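Local coordinates for protein type IV pilus biogenesis factor PilY1 (Pseudomonas aeruginosa, PDB 3HX6) that primes type IV pilus assembly, takes part in host-cell adhesion and twitching motility, and appears to regulate pilus retraction through calcium binding and release, at residues Ala201-His204 and Trp208-Val211; Lys164-Leu169 and Leu226-Glu231. The protein carries 3 engineered substitutions. All coordinates share one frame; numbering follows the deposited sequence.

Contact 1. Residues Ala201-His204 and Trp208-Val211; sequences ARLH and WAVV
In the hairpin of strands 199-202 and 208-213, A201 and A209 form an antiparallel hydrogen-bonded pair, and R202 faces W208 as the adjoining non-hydrogen-bonded pair. A201 N donates to A209 O at 3.0 Å and A209 N returns a bond to A201 O at 2.8 Å, both close to straight. The same A201 O receives a CA-H contact from W208. With its CG beside the backbone N (chi1 -80°), W208 swings its indole back across the neighbouring strand, where CE3 comes within 3.5 Å of A201 C. R202 CB sits over the face of the five-membered ring of W208, 3.9 Å from its centroid, in a CH-pi contact, and CD follows at 3.5 Å from W208 CD1. The hairpin supplies the first two strands of one four-stranded antiparallel blade of the beta-propeller in the C-terminal domain of PilY1, and W208 reaches from it to A145 and F146 of the preceding blade. Farther out, the R202 chain bends so that its guanidinium stands almost perpendicular to the indole (88°), with W208 NE1 at the guanidinium edge. E69 OE2 ties the two together, pairing with R202 NE in a salt bridge and accepting a hydrogen bond from W208 NE1. On the face that carries A201 and A209, L203 lays CD1 against A209 CB at 3.9 Å and V211 CG2 at 4.0 Å.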
ATOM      1  N   ALA A 201     -15.443   9.166 -16.988  1.00 13.97           N
ATOM      2  CA  ALA A 201     -14.175   9.615 -17.540  1.00 15.50           C
ATOM      3  C   ALA A 201     -14.228  10.950 -18.245  1.00 13.26           C
ATOM      4  O   ALA A 201     -15.294  11.471 -18.559  1.00 12.90           O
ATOM      5  CB  ALA A 201     -13.634   8.551 -18.494  1.00 12.39           C
ATOM      6  N   ARG A 202     -13.045  11.494 -18.480  1.00 12.89           N
ATOM      7  CA  ARG A 202     -12.903  12.761 -19.171  1.00 13.40           C
ATOM      8  C   ARG A 202     -12.810  12.437 -20.652  1.00 13.09           C
ATOM      9  O   ARG A 202     -12.035  11.565 -21.053  1.00 11.51           O
ATOM     10  CB  ARG A 202     -11.627  13.469 -18.714  1.00 14.14           C
ATOM     11  CG  ARG A 202     -11.346  14.767 -19.450  1.00 16.67           C
ATOM     12  CD  ARG A 202     -12.448  15.782 -19.240  1.00 20.23           C
ATOM     13  NE  ARG A 202     -11.912  17.139 -19.228  1.00 26.57           N
ATOM     14  CZ  ARG A 202     -11.338  17.734 -20.267  1.00 27.88           C
ATOM     15  NH1 ARG A 202     -11.222  17.097 -21.427  1.00 28.52           N
ATOM     16  NH2 ARG A 202     -10.864  18.965 -20.139  1.00 30.46           N
ATOM     17  N   LEU A 203     -13.599  13.130 -21.464  1.00 11.57           N
ATOM     18  CA  LEU A 203     -13.586  12.881 -22.896  1.00 13.84           C
ATOM     19  C   LEU A 203     -13.063  14.074 -23.680  1.00 14.29           C
ATOM     20  O   LEU A 203     -12.903  15.184 -23.142  1.00 12.60           O
ATOM     21  CB  LEU A 203     -14.993  12.510 -23.390  1.00 13.69           C
ATOM     22  CG  LEU A 203     -15.681  11.349 -22.662  1.00 14.45           C
ATOM     23  CD1 LEU A 203     -17.032  11.057 -23.310  1.00 14.60           C
ATOM     24  CD2 LEU A 203     -14.802  10.122 -22.701  1.00 14.08           C
ATOM     25  N   HIS A 204     -12.804  13.837 -24.957  1.00 12.12           N
ATOM     26  CA  HIS A 204     -12.277  14.871 -25.829  1.00 14.29           C
ATOM     27  C   HIS A 204     -13.261  15.997 -26.144  1.00 14.31           C
ATOM     28  O   HIS A 204     -12.925  16.908 -26.894  1.00 11.22           O
ATOM     29  CB  HIS A 204     -11.752  14.233 -27.122  1.00 13.54           C
ATOM     30  CG  HIS A 204     -10.397  13.612 -26.972  1.00 15.12           C
ATOM     31  ND1 HIS A 204      -9.245  14.362 -26.869  1.00 12.52           N
ATOM     32  CD2 HIS A 204     -10.012  12.317 -26.867  1.00 12.40           C
ATOM     33  CE1 HIS A 204      -8.211  13.558 -26.709  1.00 14.75           C
ATOM     34  NE2 HIS A 204      -8.649  12.310 -26.704  1.00 12.76           N
ATOM     35  N   TRP A 208     -16.395  15.762 -18.452  1.00 15.01           N
ATOM     36  CA  TRP A 208     -16.460  14.448 -17.846  1.00 13.51           C
ATOM     37  C   TRP A 208     -17.821  13.868 -18.166  1.00 14.69           C
ATOM     38  O   TRP A 208     -18.812  14.592 -18.223  1.00 16.13           O
ATOM     39  CB  TRP A 208     -16.267  14.542 -16.339  1.00 13.81           C
ATOM     40  CG  TRP A 208     -14.829  14.680 -15.963  1.00 13.93           C
ATOM     41  CD1 TRP A 208     -14.038  15.785 -16.115  1.00 14.03           C
ATOM     42  CD2 TRP A 208     -13.987  13.649 -15.440  1.00 12.38           C
ATOM     43  NE1 TRP A 208     -12.748  15.501 -15.720  1.00 13.87           N
ATOM     44  CE2 TRP A 208     -12.692  14.196 -15.299  1.00 13.70           C
ATOM     45  CE3 TRP A 208     -14.204  12.314 -15.073  1.00 14.43           C
ATOM     46  CZ2 TRP A 208     -11.613  13.449 -14.810  1.00 12.42           C
ATOM     47  CZ3 TRP A 208     -13.130  11.570 -14.585  1.00 14.49           C
ATOM     48  CH2 TRP A 208     -11.849  12.144 -14.459  1.00 14.47           C
ATOM     49  N   ALA A 209     -17.872  12.562 -18.372  1.00 12.37           N
ATOM     50  CA  ALA A 209     -19.128  11.920 -18.702  1.00 13.58           C
ATOM     51  C   ALA A 209     -19.250  10.531 -18.119  1.00 12.91           C
ATOM     52  O   ALA A 209     -18.276   9.931 -17.653  1.00 11.95           O
ATOM     53  CB  ALA A 209     -19.283  11.837 -20.215  1.00 12.06           C
ATOM     54  N   VAL A 210     -20.476  10.036 -18.132  1.00 12.55           N
ATOM     55  CA  VAL A 210     -20.742   8.685 -17.691  1.00 13.25           C
ATOM     56  C   VAL A 210     -20.813   7.958 -19.015  1.00 13.25           C
ATOM     57  O   VAL A 210     -21.632   8.299 -19.869  1.00 14.47           O
ATOM     58  CB  VAL A 210     -22.093   8.564 -16.981  1.00 13.08           C
ATOM     59  CG1 VAL A 210     -22.488   7.083 -16.859  1.00 12.27           C
ATOM     60  CG2 VAL A 210     -22.003   9.206 -15.600  1.00 15.01           C
ATOM     61  N   VAL A 211     -19.929   6.990 -19.208  1.00 12.93           N
ATOM     62  CA  VAL A 211     -19.923   6.223 -20.441  1.00 12.79           C
ATOM     63  C   VAL A 211     -20.306   4.802 -20.094  1.00 14.31           C
ATOM     64  O   VAL A 211     -19.617   4.133 -19.327  1.00 14.55           O
ATOM     65  CB  VAL A 211     -18.539   6.269 -21.102  1.00 11.69           C
ATOM     66  CG1 VAL A 211     -18.559   5.497 -22.417  1.00 12.35           C
ATOM     67  CG2 VAL A 211     -18.154   7.734 -21.344  1.00  6.50           C
TER

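Contact 2. Residues Lys164-Leu169 and Leu226-Glu231. Engineered in segment 226-231: M230 (natural residue Leu).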
ATOM      1  N   LYS A 164     -35.934   0.575 -16.246  1.00 21.68           N
ATOM      2  CA  LYS A 164     -34.907   1.041 -17.164  1.00 21.59           C
ATOM      3  C   LYS A 164     -34.546   2.468 -16.781  1.00 21.94           C
ATOM      4  O   LYS A 164     -35.211   3.424 -17.179  1.00 23.02           O
ATOM      5  CB  LYS A 164     -35.425   0.983 -18.601  1.00 23.46           C
ATOM      6  CG  LYS A 164     -35.854  -0.417 -19.026  1.00 25.96           C
ATOM      7  CD  LYS A 164     -36.578  -0.401 -20.364  1.00 32.22           C
ATOM      8  CE  LYS A 164     -36.985  -1.805 -20.776  1.00 34.16           C
ATOM      9  NZ  LYS A 164     -37.767  -1.807 -22.047  1.00 38.61           N
ATOM     10  N   GLY A 165     -33.492   2.611 -15.992  1.00 21.25           N
ATOM     11  CA  GLY A 165     -33.105   3.938 -15.570  1.00 19.54           C
ATOM     12  C   GLY A 165     -31.720   4.008 -14.978  1.00 19.99           C
ATOM     13  O   GLY A 165     -31.177   3.023 -14.469  1.00 19.43           O
ATOM     14  N   LEU A 166     -31.162   5.208 -15.038  1.00 18.31           N
ATOM     15  CA  LEU A 166     -29.832   5.493 -14.535  1.00 20.87           C
ATOM     16  C   LEU A 166     -29.932   6.727 -13.655  1.00 21.31           C
ATOM     17  O   LEU A 166     -30.802   7.566 -13.862  1.00 22.19           O
ATOM     18  CB  LEU A 166     -28.906   5.807 -15.715  1.00 20.97           C
ATOM     19  CG  LEU A 166     -27.755   4.889 -16.118  1.00 25.99           C
ATOM     20  CD1 LEU A 166     -28.107   3.462 -15.824  1.00 24.84           C
ATOM     21  CD2 LEU A 166     -27.437   5.092 -17.605  1.00 23.24           C
ATOM     22  N   PHE A 167     -29.060   6.827 -12.662  1.00 20.67           N
ATOM     23  CA  PHE A 167     -29.033   8.008 -11.823  1.00 21.64           C
ATOM     24  C   PHE A 167     -27.617   8.244 -11.318  1.00 21.53           C
ATOM     25  O   PHE A 167     -26.796   7.323 -11.263  1.00 20.74           O
ATOM     26  CB  PHE A 167     -30.029   7.918 -10.653  1.00 21.08           C
ATOM     27  CG  PHE A 167     -29.746   6.815  -9.676  1.00 21.69           C
ATOM     28  CD1 PHE A 167     -30.394   5.586  -9.783  1.00 20.94           C
ATOM     29  CD2 PHE A 167     -28.848   7.013  -8.629  1.00 21.78           C
ATOM     30  CE1 PHE A 167     -30.155   4.568  -8.852  1.00 21.67           C
ATOM     31  CE2 PHE A 167     -28.602   6.007  -7.698  1.00 21.77           C
ATOM     32  CZ  PHE A 167     -29.256   4.780  -7.808  1.00 21.77           C
ATOM     33  N   ALA A 168     -27.334   9.497 -10.983  1.00 18.93           N
ATOM     34  CA  ALA A 168     -26.025   9.876 -10.485  1.00 20.80           C
ATOM     35  C   ALA A 168     -26.220  10.726  -9.244  1.00 21.19           C
ATOM     36  O   ALA A 168     -27.102  11.579  -9.201  1.00 23.01           O
ATOM     37  CB  ALA A 168     -25.264  10.666 -11.554  1.00 20.19           C
ATOM     38  N   LEU A 169     -25.413  10.474  -8.223  1.00 20.41           N
ATOM     39  CA  LEU A 169     -25.502  11.251  -7.001  1.00 23.15           C
ATOM     40  C   LEU A 169     -24.149  11.901  -6.766  1.00 24.15           C
ATOM     41  O   LEU A 169     -23.116  11.352  -7.163  1.00 22.56           O
ATOM     42  CB  LEU A 169     -25.840  10.350  -5.804  1.00 22.17           C
ATOM     43  CG  LEU A 169     -27.083   9.456  -5.913  1.00 20.83           C
ATOM     44  CD1 LEU A 169     -27.188   8.568  -4.674  1.00 20.75           C
ATOM     45  CD2 LEU A 169     -28.322  10.312  -6.071  1.00 21.24           C
ATOM     46  N   LEU A 226     -23.753   4.789 -24.509  1.00 12.34           N
ATOM     47  CA  LEU A 226     -24.364   6.021 -24.061  1.00 13.55           C
ATOM     48  C   LEU A 226     -23.277   6.876 -23.430  1.00 14.89           C
ATOM     49  O   LEU A 226     -22.514   6.407 -22.588  1.00 15.59           O
ATOM     50  CB  LEU A 226     -25.471   5.740 -23.039  1.00 12.77           C
ATOM     51  CG  LEU A 226     -26.619   4.826 -23.502  1.00 15.10           C
ATOM     52  CD1 LEU A 226     -27.673   4.714 -22.399  1.00 11.58           C
ATOM     53  CD2 LEU A 226     -27.244   5.384 -24.771  1.00 13.29           C
ATOM     54  N   ILE A 227     -23.194   8.122 -23.869  1.00 14.43           N
ATOM     55  CA  ILE A 227     -22.224   9.051 -23.325  1.00 15.41           C
ATOM     56  C   ILE A 227     -23.078  10.137 -22.698  1.00 16.10           C
ATOM     57  O   ILE A 227     -23.650  10.985 -23.384  1.00 15.72           O
ATOM     58  CB  ILE A 227     -21.309   9.605 -24.425  1.00 15.59           C
ATOM     59  CG1 ILE A 227     -20.493   8.449 -25.022  1.00 16.01           C
ATOM     60  CG2 ILE A 227     -20.380  10.669 -23.849  1.00 15.77           C
ATOM     61  CD1 ILE A 227     -19.538   8.852 -26.131  1.00 15.48           C
ATOM     62  N   ILE A 228     -23.175  10.069 -21.378  1.00 16.15           N
ATOM     63  CA  ILE A 228     -23.993  10.977 -20.595  1.00 16.21           C
ATOM     64  C   ILE A 228     -23.157  12.049 -19.908  1.00 17.08           C
ATOM     65  O   ILE A 228     -22.219  11.735 -19.178  1.00 16.18           O
ATOM     66  CB  ILE A 228     -24.760  10.170 -19.531  1.00 16.64           C
ATOM     67  CG1 ILE A 228     -25.479   8.996 -20.214  1.00 16.59           C
ATOM     68  CG2 ILE A 228     -25.741  11.070 -18.787  1.00 16.23           C
ATOM     69  CD1 ILE A 228     -26.043   7.967 -19.257  1.00 16.46           C
ATOM     70  N   ASP A 229     -23.496  13.312 -20.139  1.00 15.46           N
ATOM     71  CA  ASP A 229     -22.760  14.406 -19.516  1.00 15.82           C
ATOM     72  C   ASP A 229     -22.850  14.253 -18.005  1.00 15.91           C
ATOM     73  O   ASP A 229     -23.944  14.165 -17.441  1.00 13.79           O
ATOM     74  CB  ASP A 229     -23.345  15.761 -19.929  1.00 16.49           C
ATOM     75  CG  ASP A 229     -22.559  16.930 -19.357  1.00 18.38           C
ATOM     76  OD1 ASP A 229     -21.373  17.084 -19.722  1.00 15.64           O
ATOM     77  OD2 ASP A 229     -23.125  17.686 -18.538  1.00 17.53           O
ATOM     78  N   MET A 230     -21.696  14.223 -17.350  1.00 16.84           N
ATOM     79  CA  MET A 230     -21.638  14.060 -15.903  1.00 18.15           C
ATOM     80  C   MET A 230     -22.487  15.081 -15.153  1.00 19.38           C
ATOM     81  O   MET A 230     -23.278  14.725 -14.279  1.00 19.08           O
ATOM     82  CB  MET A 230     -20.188  14.161 -15.420  1.00 20.45           C
ATOM     83  CG  MET A 230     -19.983  13.735 -13.973  1.00 20.93           C
ATOM     84  SD  MET A 230     -20.471  12.002 -13.696  1.00 23.05           S
ATOM     85  CE  MET A 230     -22.018  12.189 -12.879  1.00 21.09           C
ATOM     86  N   GLU A 231     -22.330  16.352 -15.497  1.00 20.62           N
ATOM     87  CA  GLU A 231     -23.067  17.400 -14.813  1.00 23.16           C
ATOM     88  C   GLU A 231     -24.569  17.418 -15.061  1.00 23.84           C
ATOM     89  O   GLU A 231     -25.364  17.445 -14.119  1.00 24.29           O
ATOM     90  CB  GLU A 231     -22.492  18.771 -15.185  1.00 25.52           C
ATOM     91  CG  GLU A 231     -23.255  19.945 -14.582  1.00 28.02           C
ATOM     92  CD  GLU A 231     -22.604  21.282 -14.885  1.00 30.78           C
ATOM     93  OE1 GLU A 231     -22.286  21.540 -16.067  1.00 31.50           O
ATOM     94  OE2 GLU A 231     -22.417  22.078 -13.942  1.00 33.81           O
TER
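The atoms that meet between 164-169 and 226-231, in the pairs L166 with I228 and A168 with M230, are all methyls, and no flat group of either segment takes part. W181, from outside the two segments, packs against A168 and I228, and its NE1 is hydrogen-bonded to M230 O. F167 belongs to strand 165-170 but lies on the reverse side of it, away from 226-231, where its ring meets that of F110. L166 CD2 and I228 CD1 come within 3.6 Å, the side chains crossing at a slant. I228 CD1 is anti to CA (chi2 169°), which carries this methyl out to L166 CD2. Two residues along, the engineered M230 (leucine in the natural protein) is bent at its second and third torsions, which brings CE to 3.8 Å from A168 CB. The backbones draw together in this direction, from 10.0 Å between the CA atoms of L166 and I228 to 8.1 Å between those of A168 and M230, and no hydrogen bond links them. I183 and V210 add to the apolar surroundings of I228. Strands 165-170 and 223-229, running in roughly the same direction, are each third in a four-stranded antiparallel sheet, and such hydrophobic packing of successive sheets face against face is the hallmark of neighbouring blades in a beta-propeller.

Contact 1 lies within the blade that also supplies segment 226-231 of contact 2, their centres 11 Å apart; strand 208-213 pairs with strand 223-229. V210 N probably bonds to I228 O (2.6 Å) and W208 O to M230 N (3.0 Å). While I228 faces the preceding blade in contact 2, I227 turns to the opposite face, where its CG2 meets L203 CD1 of contact 1 at 3.4 Å. Only contact 1 approaches the calcium site: the R202 side chain is about 9 Å from the bound calcium ion, its backbone is hydrogen-bonded to A265, and H204 NE2 to the calcium ligand D266. Contact 2 lies away from that site and joins blade to blade.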